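Local coordinates for protein LacI family transcription regulator (Bifidobacterium animalis subsp. lactis, PDB 4O5A) that probably regulates transcription as a LacI-family DNA-binding repressor whose periplasmic-binding-protein-like domain senses a small-molecule effector, at residues R67-Y77 and R102-M112. Sequence-based numbering, arbitrary orientation. Where two conformers were deposited one is given.
Sequences RTRRIGLVLGY and RDYSLLVRMSM
Tyr104 lies flat beneath the backbone of Arg69, whose CA sits 3.5 Å from the ring centroid, nearly on the ring normal, in a CH-pi contact. A broad aromatic suits this place because one flat face can take the CA-H of Arg69 while the ring also meets Ile71, whose CD1 comes within 3.9 Å of CD2 of Tyr104. Arg69 then wraps the ring: its chain bends about the CG-CD bond (chi3 83°), bringing one guanidinium face over CE1 of Tyr104, with the two planes steeply inclined. At the guanidinium edge, NH1 of Arg69 gives Arg102 O a short, straight bond of 2.6 Å (174° at the hydrogen), assisted by a weak one from NE; a water links NH1 to Arg102 NE, and the Arg102 guanidinium is also held by a salt bridge to Asp320. Arginine fits here, reaching a main-chain carbonyl in the turn between helix 88-99 and strand 105-111 while its aliphatic part stays beside the ring. Beyond this loop, strands 70-76 and 105-111 run parallel in register, joined through helix 88-99 as the first beta-alpha-beta unit of the N-terminal subdomain in the periplasmic-binding-protein-like fold. Ile71, Leu73, Leu75, Leu106 and Val108 share one apolar face of the pair, where Ile71, Leu75 and Leu106 pack against helix 88-99. On the outer side of strand 105-111, residues 106-108 pair antiparallel with the second subunit, extending the sheet across the dimer. Replacing Tyr104 by an alanine would probably open a gap beneath Arg69 and leave its guanidinium freer to swing off Arg102 O. At the other end, Tyr77 receives CE of Met112 over its ring face, 3.6 Å from the centroid; bends at chi2 and chi3 fold the selenomethionine back onto it. The flexible, apolar chain of Met112 suits such a contact, while Tyr77 N is held by Ser111 O at 3.0 Å.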
loop_
_atom_site.group_PDB
_atom_site.type_symbol
_atom_site.label_atom_id
_atom_site.label_comp_id
_atom_site.label_asym_id
_atom_site.label_seq_id
_atom_site.Cartn_x
_atom_site.Cartn_y
_atom_site.Cartn_z
ATOM N N ARG A 67 26.079 -20.347 1.667
ATOM C CA ARG A 67 25.027 -19.345 1.802
ATOM C C ARG A 67 24.132 -19.318 0.573
ATOM O O ARG A 67 24.601 -19.458 -0.560
ATOM C CB ARG A 67 25.616 -17.955 2.061
ATOM C CG ARG A 67 26.232 -17.801 3.443
ATOM C CD ARG A 67 27.318 -16.731 3.472
ATOM N NE ARG A 67 26.773 -15.380 3.455
ATOM C CZ ARG A 67 26.952 -14.489 4.426
ATOM N NH1 ARG A 67 27.680 -14.789 5.498
ATOM N NH2 ARG A 67 26.413 -13.290 4.316
ATOM N N THR A 68 22.836 -19.158 0.807
ATOM C CA THR A 68 21.875 -19.098 -0.282
ATOM C C THR A 68 21.740 -17.664 -0.745
ATOM O O THR A 68 21.267 -17.402 -1.858
ATOM C CB THR A 68 20.474 -19.588 0.147
ATOM O OG1 THR A 68 19.973 -18.753 1.197
ATOM C CG2 THR A 68 20.514 -21.037 0.618
ATOM N N ARG A 69 22.131 -16.733 0.125
ATOM C CA ARG A 69 21.934 -15.302 -0.101
ATOM C C ARG A 69 20.465 -14.924 -0.229
ATOM O O ARG A 69 20.115 -14.015 -0.981
ATOM C CB ARG A 69 22.751 -14.797 -1.297
ATOM C CG ARG A 69 24.211 -15.235 -1.240
ATOM C CD ARG A 69 25.094 -14.411 -2.161
ATOM N NE ARG A 69 25.475 -13.157 -1.516
ATOM C CZ ARG A 69 26.472 -13.035 -0.638
ATOM N NH1 ARG A 69 26.736 -11.856 -0.096
ATOM N NH2 ARG A 69 27.204 -14.091 -0.296
ATOM N N ARG A 70 19.615 -15.627 0.517
ATOM C CA ARG A 70 18.177 -15.359 0.540
ATOM C C ARG A 70 17.703 -15.222 1.971
ATOM O O ARG A 70 18.211 -15.903 2.866
ATOM C CB ARG A 70 17.394 -16.492 -0.148
ATOM C CG ARG A 70 17.681 -16.634 -1.634
ATOM C CD ARG A 70 16.769 -17.650 -2.298
ATOM N NE ARG A 70 17.091 -19.037 -1.960
ATOM C CZ ARG A 70 17.967 -19.787 -2.623
ATOM N NH1 ARG A 70 18.636 -19.275 -3.646
ATOM N NH2 ARG A 70 18.191 -21.045 -2.257
ATOM N N ILE A 71 16.744 -14.324 2.173
ATOM C CA ILE A 71 16.062 -14.160 3.447
ATOM C C ILE A 71 14.627 -14.568 3.185
ATOM O O ILE A 71 14.027 -14.093 2.221
ATOM C CB ILE A 71 16.022 -12.677 3.876
ATOM C CG1 ILE A 71 17.428 -12.082 3.931
ATOM C CG2 ILE A 71 15.258 -12.512 5.189
ATOM C CD1 ILE A 71 18.344 -12.736 4.949
ATOM N N GLY A 72 14.059 -15.432 4.025
ATOM C CA GLY A 72 12.678 -15.848 3.812
ATOM C C GLY A 72 11.640 -14.995 4.520
ATOM O O GLY A 72 11.823 -14.596 5.681
ATOM N N LEU A 73 10.542 -14.716 3.819
ATOM C CA LEU A 73 9.409 -13.985 4.375
ATOM C C LEU A 73 8.127 -14.613 3.890
ATOM O O LEU A 73 7.892 -14.703 2.682
ATOM C CB LEU A 73 9.453 -12.508 3.949
ATOM C CG LEU A 73 8.240 -11.659 4.333
ATOM C CD1 LEU A 73 8.040 -11.660 5.841
ATOM C CD2 LEU A 73 8.425 -10.245 3.828
ATOM N N VAL A 74 7.289 -15.062 4.819
ATOM C CA VAL A 74 5.964 -15.528 4.431
ATOM C C VAL A 74 4.945 -14.434 4.707
ATOM O O VAL A 74 4.827 -13.956 5.835
ATOM C CB VAL A 74 5.564 -16.827 5.149
ATOM C CG1 VAL A 74 4.208 -17.297 4.651
ATOM C CG2 VAL A 74 6.599 -17.910 4.888
ATOM N N LEU A 75 4.236 -14.018 3.664
ATOM C CA LEU A 75 3.181 -13.014 3.813
ATOM C C LEU A 75 1.810 -13.674 3.880
ATOM O O LEU A 75 1.633 -14.806 3.422
ATOM C CB LEU A 75 3.215 -12.023 2.651
ATOM C CG LEU A 75 4.464 -11.160 2.524
ATOM C CD1 LEU A 75 4.394 -10.305 1.266
ATOM C CD2 LEU A 75 4.599 -10.292 3.754
ATOM N N GLY A 76 0.831 -12.971 4.441
ATOM C CA GLY A 76 -0.519 -13.503 4.490
ATOM C C GLY A 76 -1.305 -13.056 3.275
ATOM O O GLY A 76 -1.177 -11.909 2.847
ATOM N N TYR A 77 -2.108 -13.950 2.706
ATOM C CA TYR A 77 -2.906 -13.603 1.534
ATOM C C TYR A 77 -3.933 -12.526 1.882
ATOM O O TYR A 77 -4.666 -12.654 2.868
ATOM C CB TYR A 77 -3.603 -14.835 0.957
ATOM C CG TYR A 77 -4.453 -14.537 -0.261
ATOM C CD1 TYR A 77 -3.866 -14.216 -1.481
ATOM C CD2 TYR A 77 -5.836 -14.578 -0.194
ATOM C CE1 TYR A 77 -4.639 -13.947 -2.600
ATOM C CE2 TYR A 77 -6.617 -14.306 -1.305
ATOM C CZ TYR A 77 -6.010 -13.993 -2.504
ATOM O OH TYR A 77 -6.787 -13.725 -3.610
ATOM N N ARG A 102 24.679 -6.400 0.077
ATOM C CA ARG A 102 25.388 -7.676 0.190
ATOM C C ARG A 102 24.911 -8.664 -0.871
ATOM O O ARG A 102 25.166 -9.866 -0.755
ATOM C CB ARG A 102 25.121 -8.322 1.556
ATOM C CG ARG A 102 25.356 -7.441 2.771
ATOM C CD ARG A 102 26.781 -7.556 3.261
ATOM N NE ARG A 102 27.180 -8.942 3.517
ATOM C CZ ARG A 102 27.222 -9.521 4.718
ATOM N NH1 ARG A 102 26.894 -8.841 5.806
ATOM N NH2 ARG A 102 27.612 -10.786 4.834
ATOM N N ASP A 103 24.194 -8.161 -1.873
ATOM C CA ASP A 103 23.679 -9.003 -2.963
ATOM C C ASP A 103 22.779 -10.141 -2.458
ATOM O O ASP A 103 22.816 -11.273 -2.941
ATOM C CB ASP A 103 24.818 -9.499 -3.841
ATOM C CG ASP A 103 25.507 -8.359 -4.568
ATOM O OD1 ASP A 103 24.835 -7.684 -5.383
ATOM O OD2 ASP A 103 26.701 -8.117 -4.303
ATOM N N TYR A 104 21.966 -9.813 -1.467
ATOM C CA TYR A 104 21.003 -10.745 -0.922
ATOM C C TYR A 104 19.654 -10.464 -1.564
ATOM O O TYR A 104 19.416 -9.354 -2.046
ATOM C CB TYR A 104 20.906 -10.556 0.598
ATOM C CG TYR A 104 21.668 -11.605 1.369
ATOM C CD1 TYR A 104 23.045 -11.669 1.313
ATOM C CD2 TYR A 104 21.000 -12.543 2.145
ATOM C CE1 TYR A 104 23.749 -12.636 2.010
ATOM C CE2 TYR A 104 21.695 -13.513 2.851
ATOM C CZ TYR A 104 23.063 -13.553 2.776
ATOM O OH TYR A 104 23.773 -14.510 3.461
ATOM N N SER A 105 18.777 -11.467 -1.556
ATOM C CA SER A 105 17.416 -11.337 -2.089
ATOM C C SER A 105 16.417 -11.712 -1.009
ATOM O O SER A 105 16.756 -12.403 -0.050
ATOM C CB SER A 105 17.188 -12.292 -3.269
ATOM O OG SER A 105 18.101 -12.089 -4.322
ATOM N N LEU A 106 15.173 -11.282 -1.185
ATOM C CA LEU A 106 14.096 -11.696 -0.300
ATOM C C LEU A 106 13.302 -12.793 -1.008
ATOM O O LEU A 106 12.879 -12.614 -2.162
ATOM C CB LEU A 106 13.175 -10.507 -0.047
ATOM C CG LEU A 106 12.138 -10.588 1.069
ATOM C CD1 LEU A 106 12.829 -10.545 2.430
ATOM C CD2 LEU A 106 11.126 -9.440 0.939
ATOM N N LEU A 107 13.091 -13.918 -0.332
ATOM C CA LEU A 107 12.297 -14.996 -0.907
ATOM C C LEU A 107 10.908 -14.928 -0.274
ATOM O O LEU A 107 10.767 -15.073 0.941
ATOM C CB LEU A 107 12.948 -16.353 -0.633
ATOM C CG LEU A 107 12.339 -17.526 -1.407
ATOM C CD1 LEU A 107 12.685 -17.436 -2.889
ATOM C CD2 LEU A 107 12.790 -18.858 -0.831
ATOM N N VAL A 108 9.891 -14.693 -1.097
ATOM C CA VAL A 108 8.549 -14.430 -0.590
ATOM C C VAL A 108 7.595 -15.555 -0.932
ATOM O O VAL A 108 7.452 -15.939 -2.100
ATOM C CB VAL A 108 7.993 -13.121 -1.155
ATOM C CG1 VAL A 108 6.544 -12.903 -0.689
ATOM C CG2 VAL A 108 8.868 -11.957 -0.740
ATOM N N ARG A 109 6.944 -16.095 0.095
ATOM C CA ARG A 109 5.847 -17.016 -0.125
ATOM C C ARG A 109 4.588 -16.504 0.564
ATOM O O ARG A 109 4.640 -15.538 1.315
ATOM C CB ARG A 109 6.209 -18.444 0.293
ATOM C CG ARG A 109 7.089 -19.124 -0.750
ATOM C CD ARG A 109 7.204 -20.626 -0.576
ATOM N NE ARG A 109 5.934 -21.324 -0.681
ATOM C CZ ARG A 109 5.830 -22.645 -0.799
ATOM N NH1 ARG A 109 6.927 -23.389 -0.839
ATOM N NH2 ARG A 109 4.641 -23.223 -0.886
HETATM N N MSE A 110 3.464 -17.138 0.282
HETATM C CA MSE A 110 2.173 -16.589 0.672
HETATM C C MSE A 110 1.401 -17.673 1.404
HETATM O O MSE A 110 1.165 -18.748 0.853
HETATM C CB MSE A 110 1.415 -16.136 -0.592
HETATM C CG MSE A 110 0.129 -15.310 -0.393
HETATM SE SE MSE A 110 0.423 -13.432 0.084
HETATM C CE MSE A 110 2.007 -13.074 -0.972
ATOM N N SER A 111 1.012 -17.410 2.649
ATOM C CA SER A 111 0.159 -18.365 3.354
ATOM C C SER A 111 -1.320 -18.058 3.095
ATOM O O SER A 111 -1.780 -16.923 3.259
ATOM C CB SER A 111 0.473 -18.407 4.852
ATOM O OG SER A 111 -0.019 -17.264 5.517
HETATM N N MSE A 112 -2.054 -19.072 2.661
HETATM C CA MSE A 112 -3.455 -18.902 2.271
HETATM C C MSE A 112 -4.373 -19.299 3.419
HETATM O O MSE A 112 -5.576 -19.021 3.394
HETATM C CB MSE A 112 -3.777 -19.750 1.033
HETATM C CG MSE A 112 -2.749 -19.651 -0.091
HETATM SE SE MSE A 112 -2.636 -17.880 -0.920
HETATM C CE MSE A 112 -4.456 -17.790 -1.614
HETATM O O HOH W 1 20.609 -13.114 -4.000
HETATM O O HOH W 2 28.494 -11.077 1.820
#